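Local coordinates for protein peroxiredoxin 6 (Arenicola marina, PDB 2V2G) that probably reduces hydrogen peroxide and organic hydroperoxides to water and alcohols as a thiol-specific peroxidase of the peroxiredoxin family, at residues A[19-23]-A[24-28]; A[70-73]-A[74-78]; A[187-191]-A[192-196]; A[206-209]-A[210-214]. The protein carries 1 engineered substitution. All coordinates share one frame; numbering follows the deposited sequence.

Contact 1: A[19-23]-A[24-28]; sequences GKLKF and HDWLG
Phe23 O accepts from Leu27 N at 2.9 Å and Lys22 O from Trp26 N at 2.9 Å, the latter with an N-H...O angle of 161°, so the chain passes from the short strand 21-22 into a single helical turn with Lys22 as N-cap residue. Asp25 N adds a weak second bond to Lys22 O. On one side of the turn Leu21 and Trp26 run alongside each other, and Leu21 CD2 lies over a face of the indole, 4.2 Å from Trp26 CD1. The Phe23 ring comes to the benzo end of the same indole, with Phe23 CE1 3.9 Å from Trp26 CE3; CG stands anti to the backbone N in both residues (chi1 -173° and 175°), which sends the two rings off the same flank of the turn. That flank packs inward, Trp26 and Leu21 on Ile67 of strand 64-70, Phe23 on Ile133 and stacked with Phe12. Asp25 OD2 lies against the aliphatic start of Lys22, 3.7 Å from Lys22 CB; the lysine chain bends at chi2. Apolar side chains thus fix one flank of the turn to the thioredoxin-fold sheet, while the Lys22 ammonium is paired outside the turn, with Glu13 and Asn11 O.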
loop_
_atom_site.group_PDB
_atom_site.type_symbol
_atom_site.label_atom_id
_atom_site.label_comp_id
_atom_site.label_asym_id
_atom_site.label_seq_id
_atom_site.Cartn_x
_atom_site.Cartn_y
_atom_site.Cartn_z
ATOM N N GLY A 19 19.568 20.976 1.152
ATOM C CA GLY A 19 20.530 21.189 0.078
ATOM C C GLY A 19 20.573 20.007 -0.873
ATOM O O GLY A 19 19.723 19.120 -0.826
ATOM N N LYS A 20 21.542 20.000 -1.776
ATOM C CA LYS A 20 21.621 18.922 -2.737
ATOM C C LYS A 20 22.055 17.656 -2.061
ATOM O O LYS A 20 22.864 17.676 -1.127
ATOM C CB LYS A 20 22.542 19.225 -3.925
ATOM C CG LYS A 20 22.044 20.392 -4.814
ATOM C CD LYS A 20 22.761 20.376 -6.175
ATOM C CE LYS A 20 22.544 21.687 -6.958
ATOM N NZ LYS A 20 23.535 21.882 -8.100
ATOM N N LEU A 21 21.467 16.559 -2.506
ATOM C CA LEU A 21 21.779 15.252 -1.991
ATOM C C LEU A 21 21.808 14.192 -3.069
ATOM O O LEU A 21 21.203 14.320 -4.138
ATOM C CB LEU A 21 20.819 14.868 -0.897
ATOM C CG LEU A 21 19.345 14.684 -1.157
ATOM C CD1 LEU A 21 19.055 13.263 -1.697
ATOM C CD2 LEU A 21 18.607 14.861 0.204
ATOM N N LYS A 22 22.550 13.139 -2.753
ATOM C CA LYS A 22 22.667 11.977 -3.588
ATOM C C LYS A 22 22.075 10.813 -2.766
ATOM O O LYS A 22 22.443 10.551 -1.611
ATOM C CB LYS A 22 24.111 11.730 -3.979
ATOM C CG LYS A 22 24.359 10.522 -4.866
ATOM C CD LYS A 22 24.162 10.831 -6.352
ATOM C CE LYS A 22 24.843 9.792 -7.264
ATOM N NZ LYS A 22 24.189 9.722 -8.620
ATOM N N PHE A 23 21.054 10.174 -3.303
ATOM C CA PHE A 23 20.191 9.360 -2.475
ATOM C C PHE A 23 20.883 8.207 -1.706
ATOM O O PHE A 23 20.639 8.014 -0.508
ATOM C CB PHE A 23 18.951 8.841 -3.283
ATOM C CG PHE A 23 17.948 8.135 -2.445
ATOM C CD1 PHE A 23 17.255 8.802 -1.415
ATOM C CD2 PHE A 23 17.731 6.786 -2.606
ATOM C CE1 PHE A 23 16.343 8.130 -0.587
ATOM C CE2 PHE A 23 16.774 6.102 -1.803
ATOM C CZ PHE A 23 16.116 6.798 -0.760
ATOM N N HIS A 24 21.724 7.440 -2.394
ATOM C CA HIS A 24 22.413 6.337 -1.712
ATOM C C HIS A 24 23.339 6.840 -0.612
ATOM O O HIS A 24 23.564 6.089 0.352
ATOM C CB HIS A 24 23.190 5.455 -2.651
ATOM C CG HIS A 24 22.345 4.607 -3.546
ATOM N ND1 HIS A 24 22.854 3.515 -4.225
ATOM C CD2 HIS A 24 21.013 4.665 -3.835
ATOM C CE1 HIS A 24 21.869 2.972 -4.934
ATOM N NE2 HIS A 24 20.740 3.637 -4.694
ATOM N N ASP A 25 23.920 8.037 -0.774
ATOM C CA ASP A 25 24.836 8.665 0.221
ATOM C C ASP A 25 24.029 9.107 1.449
ATOM O O ASP A 25 24.441 8.933 2.592
ATOM C CB ASP A 25 25.533 9.882 -0.369
ATOM C CG ASP A 25 26.562 9.527 -1.451
ATOM O OD1 ASP A 25 26.939 8.341 -1.556
ATOM O OD2 ASP A 25 27.065 10.442 -2.137
ATOM N N TRP A 26 22.892 9.714 1.181
ATOM C CA TRP A 26 22.020 10.246 2.211
ATOM C C TRP A 26 21.434 9.093 3.012
ATOM O O TRP A 26 21.458 9.118 4.253
ATOM C CB TRP A 26 20.878 11.080 1.586
ATOM C CG TRP A 26 19.905 11.529 2.618
ATOM C CD1 TRP A 26 20.013 12.619 3.441
ATOM C CD2 TRP A 26 18.721 10.855 3.010
ATOM N NE1 TRP A 26 18.934 12.674 4.279
ATOM C CE2 TRP A 26 18.144 11.595 4.062
ATOM C CE3 TRP A 26 18.095 9.693 2.582
ATOM C CZ2 TRP A 26 16.951 11.213 4.669
ATOM C CZ3 TRP A 26 16.883 9.308 3.208
ATOM C CH2 TRP A 26 16.368 10.086 4.257
ATOM N N LEU A 27 20.973 8.073 2.324
ATOM C CA LEU A 27 20.394 6.925 2.995
ATOM C C LEU A 27 21.465 6.111 3.771
ATOM O O LEU A 27 21.267 5.737 4.948
ATOM C CB LEU A 27 19.611 5.999 2.049
ATOM C CG LEU A 27 18.962 4.797 2.720
ATOM C CD1 LEU A 27 17.901 5.266 3.698
ATOM C CD2 LEU A 27 18.256 3.831 1.710
ATOM N N GLY A 28 22.611 5.852 3.127
ATOM C CA GLY A 28 23.599 5.017 3.798
ATOM C C GLY A 28 23.100 3.598 4.092
ATOM O O GLY A 28 22.212 3.062 3.404
#

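Contact 2: A[70-73]-A[74-78]; sequences SCDN and VADHK
Asn73 and Asp76 are joined by a side-chain-to-backbone bond: Asp76 N donates to Asn73 OD1 at 2.8 Å with an N-H...O angle of 167°, the donor lying almost in line with the amide C=O. Asn73 holds CG between its backbone N and carbonyl carbon (chi1 68°), which folds the amide back over the first turn of the helix. One residue further on, His77 N donates to Asn73 O at 3.1 Å, the first backbone bond of the helix.

The imidazole of His77 supplies the second polar link. His77 NE2 donates to Ser70 OG at 3.1 Å, the hydroxyl lying in the ring plane, while the carbonyl oxygen Asn73 O sits over one ring face, 3.4 Å from His77 CG. Held at its edge by the serine, the ring is restrained in its rotation. Asn73 is the N-cap of helix 74-88, and the segment is the link that carries the chain from central strand 64-70 of the thioredoxin fold into that helix; the Ser70 side chain is about 7 Å from that of Ser45, the engineered replacement at the predicted peroxidatic position.

Water mediates the third group. Asp72 OD1 and Asp76 OD2 are like-charged and 4.4 Å apart, and two waters bridge them. Water 1 donates to Asp76 OD2 at 2.7 Å, accepts from Asn73 N and reaches Asp72 OD1 weakly; water 2 donates to Asp72 OD1 at 2.9 Å and also to Asp76 OD2. Arg39 forms a salt bridge with Asp72 OD1, which probably eases the repulsion between the two carboxylates, and Asp72 OD2 accepts from Asp40 N.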
loop_
_atom_site.group_PDB
_atom_site.type_symbol
_atom_site.label_atom_id
_atom_site.label_comp_id
_atom_site.label_asym_id
_atom_site.label_seq_id
_atom_site.Cartn_x
_atom_site.Cartn_y
_atom_site.Cartn_z
ATOM N N SER A 70 7.824 16.461 -3.117
ATOM C CA SER A 70 6.836 16.907 -4.093
ATOM C C SER A 70 7.538 17.654 -5.250
ATOM O O SER A 70 8.755 17.901 -5.238
ATOM C CB SER A 70 5.774 17.802 -3.443
ATOM O OG SER A 70 6.207 19.183 -3.314
ATOM N N CYS A 71 6.769 18.040 -6.244
ATOM C CA CYS A 71 7.374 18.754 -7.397
ATOM C C CYS A 71 7.529 20.263 -7.141
ATOM O O CYS A 71 7.953 20.999 -8.001
ATOM C CB CYS A 71 6.677 18.493 -8.732
ATOM S SG CYS A 71 6.525 16.714 -9.143
ATOM N N ASP A 72 7.191 20.715 -5.943
ATOM C CA ASP A 72 7.366 22.132 -5.618
ATOM C C ASP A 72 8.838 22.491 -5.351
ATOM O O ASP A 72 9.681 21.615 -5.182
ATOM C CB ASP A 72 6.531 22.470 -4.384
ATOM C CG ASP A 72 5.041 22.320 -4.646
ATOM O OD1 ASP A 72 4.483 23.180 -5.382
ATOM O OD2 ASP A 72 4.462 21.313 -4.151
ATOM N N ASN A 73 9.125 23.784 -5.275
ATOM C CA ASN A 73 10.468 24.250 -5.036
ATOM C C ASN A 73 10.846 24.285 -3.548
ATOM O O ASN A 73 9.986 24.210 -2.657
ATOM C CB ASN A 73 10.754 25.595 -5.765
ATOM C CG ASN A 73 9.966 26.778 -5.201
ATOM O OD1 ASN A 73 9.697 26.852 -4.011
ATOM N ND2 ASN A 73 9.629 27.715 -6.055
ATOM N N VAL A 74 12.131 24.397 -3.277
ATOM C CA VAL A 74 12.635 24.338 -1.899
ATOM C C VAL A 74 12.115 25.511 -1.015
ATOM O O VAL A 74 11.802 25.328 0.170
ATOM C CB VAL A 74 14.191 24.275 -1.880
ATOM C CG1 VAL A 74 14.743 24.374 -0.420
ATOM C CG2 VAL A 74 14.674 23.019 -2.577
ATOM N N ALA A 75 12.027 26.714 -1.587
ATOM C CA ALA A 75 11.495 27.886 -0.858
ATOM C C ALA A 75 10.064 27.664 -0.362
ATOM O O ALA A 75 9.742 27.916 0.807
ATOM C CB ALA A 75 11.610 29.135 -1.748
ATOM N N ASP A 76 9.214 27.107 -1.227
ATOM C CA ASP A 76 7.862 26.719 -0.831
ATOM C C ASP A 76 7.839 25.610 0.251
ATOM O O ASP A 76 7.048 25.636 1.209
ATOM C CB ASP A 76 7.096 26.243 -2.067
ATOM C CG ASP A 76 6.520 27.382 -2.863
ATOM O OD1 ASP A 76 6.741 28.533 -2.492
ATOM O OD2 ASP A 76 5.879 27.109 -3.899
ATOM N N HIS A 77 8.729 24.636 0.128
ATOM C CA HIS A 77 8.851 23.616 1.165
ATOM C C HIS A 77 9.198 24.232 2.503
ATOM O O HIS A 77 8.607 23.888 3.517
ATOM C CB HIS A 77 9.928 22.609 0.818
ATOM C CG HIS A 77 9.601 21.733 -0.346
ATOM N ND1 HIS A 77 10.558 21.021 -1.035
ATOM C CD2 HIS A 77 8.412 21.404 -0.904
ATOM C CE1 HIS A 77 9.959 20.283 -1.961
ATOM N NE2 HIS A 77 8.665 20.522 -1.925
ATOM N N LYS A 78 10.155 25.147 2.514
ATOM C CA LYS A 78 10.559 25.780 3.774
ATOM C C LYS A 78 9.418 26.574 4.406
ATOM O O LYS A 78 9.161 26.440 5.603
ATOM C CB LYS A 78 11.844 26.600 3.599
ATOM C CG LYS A 78 13.097 25.687 3.642
ATOM C CD LYS A 78 14.437 26.436 3.533
ATOM C CE LYS A 78 15.583 25.513 3.029
ATOM N NZ LYS A 78 16.777 26.369 2.750
HETATM O O HOH W 1 6.916 25.448 -5.809
HETATM O O HOH W 2 3.636 25.403 -3.748
#

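Contact 3: A[187-191]-A[192-196]; sequences PGVSA and EEAKT
Ser190 OG accepts from Glu193 N at 2.9 Å with an N-H...O angle of 158°, a side-chain N-cap bond. Ser190 stands immediately before helix 191-197 in the C-terminal domain of this Prx6-subfamily peroxiredoxin. Its hydroxyl can meet that amide because OG is placed between the backbone N and the carbonyl carbon (chi1 65°), turned back over the first turn. The main chain takes up helical bonding from the same residue: Ala194 N donates to Ser190 O at 2.9 Å, whereas Lys195 N makes a weak bond to Ala191 O, bent to 134°.

Glu193 approaches the cap from the helix side. Its CG lies anti to the backbone N and the chain stays extended beyond it, bringing the carboxylate back beside the residues that precede the helix. There the return link from loop to helix runs through a water, which accepts from Ser190 N at 2.9 Å and donates to Glu193 OE1. The other carboxylate oxygen, OE2, forms a salt bridge with Lys170, so both oxygens have partners and the positive amine probably favours the charged state of the acid.

Val189, just before the cap residue, is the apolar element. It crosses the Glu193 side chain at about a right angle and lies on Lys170. Ala194, whose CB points toward the loop, also rests on Met201. Val189 CG1 makes the apolar contact between loop and helix, 4.0 Å from Ala194 CB, and the same methyl also lies against the carboxylate, 3.6 Å from Glu193 OE1.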
loop_
_atom_site.group_PDB
_atom_site.type_symbol
_atom_site.label_atom_id
_atom_site.label_comp_id
_atom_site.label_asym_id
_atom_site.label_seq_id
_atom_site.Cartn_x
_atom_site.Cartn_y
_atom_site.Cartn_z
ATOM N N PRO A 187 7.701 -21.886 4.337
ATOM C CA PRO A 187 7.729 -23.256 3.785
ATOM C C PRO A 187 9.129 -23.902 3.680
ATOM O O PRO A 187 9.257 -25.138 3.859
ATOM C CB PRO A 187 7.147 -23.053 2.380
ATOM C CG PRO A 187 6.287 -21.871 2.512
ATOM C CD PRO A 187 6.946 -20.966 3.454
ATOM N N GLY A 188 10.158 -23.090 3.415
ATOM C CA GLY A 188 11.510 -23.595 3.219
ATOM C C GLY A 188 12.199 -24.267 4.410
ATOM O O GLY A 188 13.236 -24.940 4.251
ATOM N N VAL A 189 11.647 -24.073 5.608
ATOM C CA VAL A 189 12.207 -24.650 6.831
ATOM C C VAL A 189 11.705 -26.085 6.995
ATOM O O VAL A 189 10.517 -26.344 7.166
ATOM C CB VAL A 189 11.825 -23.783 8.073
ATOM C CG1 VAL A 189 12.380 -24.383 9.392
ATOM C CG2 VAL A 189 12.310 -22.350 7.872
ATOM N N SER A 190 12.630 -27.031 6.999
ATOM C CA SER A 190 12.263 -28.440 7.150
ATOM C C SER A 190 11.770 -28.725 8.568
ATOM O O SER A 190 12.028 -27.966 9.499
ATOM C CB SER A 190 13.483 -29.323 6.866
ATOM O OG SER A 190 14.494 -29.088 7.842
ATOM N N ALA A 191 11.087 -29.845 8.749
ATOM C CA ALA A 191 10.681 -30.258 10.099
ATOM C C ALA A 191 11.896 -30.454 11.000
ATOM O O ALA A 191 11.914 -29.995 12.146
ATOM C CB ALA A 191 9.846 -31.496 10.050
ATOM N N GLU A 192 12.929 -31.093 10.459
ATOM C CA GLU A 192 14.138 -31.317 11.229
ATOM C C GLU A 192 14.745 -29.986 11.655
ATOM O O GLU A 192 15.121 -29.837 12.803
ATOM C CB GLU A 192 15.153 -32.163 10.465
ATOM C CG GLU A 192 16.363 -32.558 11.309
ATOM C CD GLU A 192 16.034 -33.512 12.476
ATOM O OE1 GLU A 192 14.892 -34.039 12.554
ATOM O OE2 GLU A 192 16.929 -33.733 13.321
ATOM N N GLU A 193 14.813 -29.002 10.763
ATOM C CA GLU A 193 15.384 -27.722 11.162
ATOM C C GLU A 193 14.494 -27.037 12.209
ATOM O O GLU A 193 14.986 -26.485 13.196
ATOM C CB GLU A 193 15.610 -26.799 9.978
ATOM C CG GLU A 193 16.099 -25.427 10.442
ATOM C CD GLU A 193 16.407 -24.457 9.315
ATOM O OE1 GLU A 193 15.785 -24.571 8.230
ATOM O OE2 GLU A 193 17.257 -23.546 9.537
ATOM N N ALA A 194 13.187 -27.093 11.992
ATOM C CA ALA A 194 12.226 -26.489 12.914
ATOM C C ALA A 194 12.272 -27.076 14.340
ATOM O O ALA A 194 11.869 -26.410 15.298
ATOM C CB ALA A 194 10.846 -26.595 12.365
ATOM N N LYS A 195 12.743 -28.317 14.502
ATOM C CA LYS A 195 12.851 -28.898 15.849
ATOM C C LYS A 195 13.687 -28.011 16.751
ATOM O O LYS A 195 13.389 -27.837 17.935
ATOM C CB LYS A 195 13.518 -30.277 15.815
ATOM C CG LYS A 195 12.593 -31.461 15.703
ATOM C CD LYS A 195 13.419 -32.722 15.331
ATOM C CE LYS A 195 12.557 -33.994 15.089
ATOM N NZ LYS A 195 12.768 -35.089 16.109
ATOM N N THR A 196 14.762 -27.478 16.185
ATOM C CA THR A 196 15.686 -26.651 16.927
ATOM C C THR A 196 15.245 -25.180 16.900
ATOM O O THR A 196 15.154 -24.522 17.938
ATOM C CB THR A 196 17.114 -26.798 16.352
ATOM O OG1 THR A 196 17.250 -28.098 15.743
ATOM C CG2 THR A 196 18.150 -26.633 17.475
HETATM O O HOH W 3 15.485 -26.444 6.606
#

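Contact 4: A[206-209]-A[210-214]; sequences VPSG and KGYLR
Val206 overlaps the residues after its turn with both methyls: CG1 presses on Leu213 CD2 at 3.3 Å, tighter than ordinary van der Waals contact, and CG2 lies 4.1 Å from Tyr212 CE2. The bend is a type I beta turn from Val206 to Gly209, closed by Gly209 N donating to Val206 O at 2.9 Å; Gly209 has positive phi, which favours glycine. Ser208 OG, set between its backbone N and carbonyl carbon (chi1 61°), takes a weak bond from Lys210 N at 3.4 Å and lies near the plane of the Tyr212 ring at its edge. The lysine chain runs past that hydroxyl, with Lys210 CG 3.5 Å from Ser208 OG. One water joins backbone to backbone, accepting from Val206 N and donating to Lys210 O at 2.6 Å; a second donates to Ser208 O and accepts weakly from Lys210 NZ. Asp83 of the second subunit bonds to Ser208 OG and Tyr212 OH, and Lys210 makes a cation-pi contact with Phe41 of that subunit, so the loop joins the dimer interface. Within its own chain it connects antiparallel strands 202-203 and 214-216 of the small C-terminal sheet: Leu213 bonds through the backbone to Lys204, just past strand 202-203, and Arg214 to Val185 of strand 183-185, the other neighbour.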
loop_
_atom_site.group_PDB
_atom_site.type_symbol
_atom_site.label_atom_id
_atom_site.label_comp_id
_atom_site.label_asym_id
_atom_site.label_seq_id
_atom_site.Cartn_x
_atom_site.Cartn_y
_atom_site.Cartn_z
ATOM N N VAL A 206 -4.999 -29.447 7.961
ATOM C CA VAL A 206 -5.894 -28.838 6.956
ATOM C C VAL A 206 -6.396 -29.968 6.030
ATOM O O VAL A 206 -5.801 -31.028 5.993
ATOM C CB VAL A 206 -5.184 -27.696 6.175
ATOM C CG1 VAL A 206 -4.919 -26.512 7.138
ATOM C CG2 VAL A 206 -3.902 -28.206 5.509
ATOM N N PRO A 207 -7.533 -29.774 5.337
ATOM C CA PRO A 207 -8.132 -30.791 4.486
ATOM C C PRO A 207 -7.205 -31.418 3.421
ATOM O O PRO A 207 -7.379 -32.602 3.118
ATOM C CB PRO A 207 -9.303 -30.041 3.838
ATOM C CG PRO A 207 -9.610 -28.953 4.774
ATOM C CD PRO A 207 -8.346 -28.542 5.371
ATOM N N SER A 208 -6.242 -30.648 2.903
ATOM C CA SER A 208 -5.291 -31.144 1.866
ATOM C C SER A 208 -4.350 -32.202 2.491
ATOM O O SER A 208 -3.755 -33.015 1.779
ATOM C CB SER A 208 -4.481 -30.028 1.238
ATOM O OG SER A 208 -3.706 -29.366 2.202
ATOM N N GLY A 209 -4.233 -32.155 3.821
ATOM C CA GLY A 209 -3.390 -33.042 4.584
ATOM C C GLY A 209 -1.931 -32.624 4.513
ATOM O O GLY A 209 -1.062 -33.364 4.998
ATOM N N LYS A 210 -1.669 -31.476 3.900
ATOM C CA LYS A 210 -0.314 -30.994 3.687
ATOM C C LYS A 210 0.117 -30.341 5.018
ATOM O O LYS A 210 -0.716 -30.029 5.898
ATOM C CB LYS A 210 -0.228 -30.040 2.476
ATOM C CG LYS A 210 -0.620 -30.647 1.134
ATOM C CD LYS A 210 -0.562 -29.629 0.044
ATOM C CE LYS A 210 -1.123 -30.111 -1.253
ATOM N NZ LYS A 210 -0.353 -31.203 -1.818
ATOM N N GLY A 211 1.404 -30.075 5.163
ATOM C CA GLY A 211 1.913 -29.683 6.483
ATOM C C GLY A 211 2.496 -28.291 6.568
ATOM O O GLY A 211 3.348 -28.057 7.397
ATOM N N TYR A 212 1.932 -27.370 5.800
ATOM C CA TYR A 212 2.471 -26.038 5.590
ATOM C C TYR A 212 1.940 -24.968 6.565
ATOM O O TYR A 212 2.485 -23.870 6.671
ATOM C CB TYR A 212 2.206 -25.598 4.158
ATOM C CG TYR A 212 0.735 -25.406 3.848
ATOM C CD1 TYR A 212 0.093 -24.191 4.135
ATOM C CD2 TYR A 212 0.000 -26.429 3.280
ATOM C CE1 TYR A 212 -1.227 -24.008 3.862
ATOM C CE2 TYR A 212 -1.358 -26.275 3.012
ATOM C CZ TYR A 212 -1.948 -25.054 3.333
ATOM O OH TYR A 212 -3.258 -24.848 3.051
ATOM N N LEU A 213 0.832 -25.295 7.229
ATOM C CA LEU A 213 0.158 -24.283 8.055
ATOM C C LEU A 213 0.797 -24.323 9.467
ATOM O O LEU A 213 0.341 -25.009 10.397
ATOM C CB LEU A 213 -1.347 -24.540 8.143
ATOM C CG LEU A 213 -2.194 -23.311 8.471
ATOM C CD1 LEU A 213 -2.091 -22.194 7.500
ATOM C CD2 LEU A 213 -3.645 -23.760 8.491
ATOM N N ARG A 214 1.922 -23.610 9.581
ATOM C CA ARG A 214 2.815 -23.719 10.716
ATOM C C ARG A 214 2.983 -22.384 11.425
ATOM O O ARG A 214 3.477 -21.425 10.849
ATOM C CB ARG A 214 4.197 -24.293 10.273
ATOM C CG ARG A 214 4.057 -25.715 9.680
ATOM C CD ARG A 214 5.437 -26.358 9.397
ATOM N NE ARG A 214 6.177 -25.599 8.440
ATOM C CZ ARG A 214 7.443 -25.821 8.097
ATOM N NH1 ARG A 214 8.127 -26.794 8.666
ATOM N NH2 ARG A 214 8.026 -25.049 7.207
HETATM O O HOH W 4 -2.621 -31.147 7.241
HETATM O O HOH W 5 -3.167 -32.842 -1.046
#

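How the contacts relate
Contacts 1 and 2 belong to the thioredoxin-fold domain and lie 18 Å apart between centres, both beside strand 64-70: contact 1 packs on it with apolar side chains, one of them aromatic, whereas contact 2 continues from its end with polar groups and waters. Contacts 3 and 4 are in the C-terminal region, 41 to 54 Å from the first two, and touch where Arg214 NH2 probably donates to Val189 O at 2.8 Å. All four are partly buried, but contact 3 has the most exposed residues. Contacts 2 and 3 share a side-chain N-cap, by asparagine and by serine; in contact 1 Asn11 OD1 accepts from His24 N instead, and contact 4, a turn, faces the second subunit.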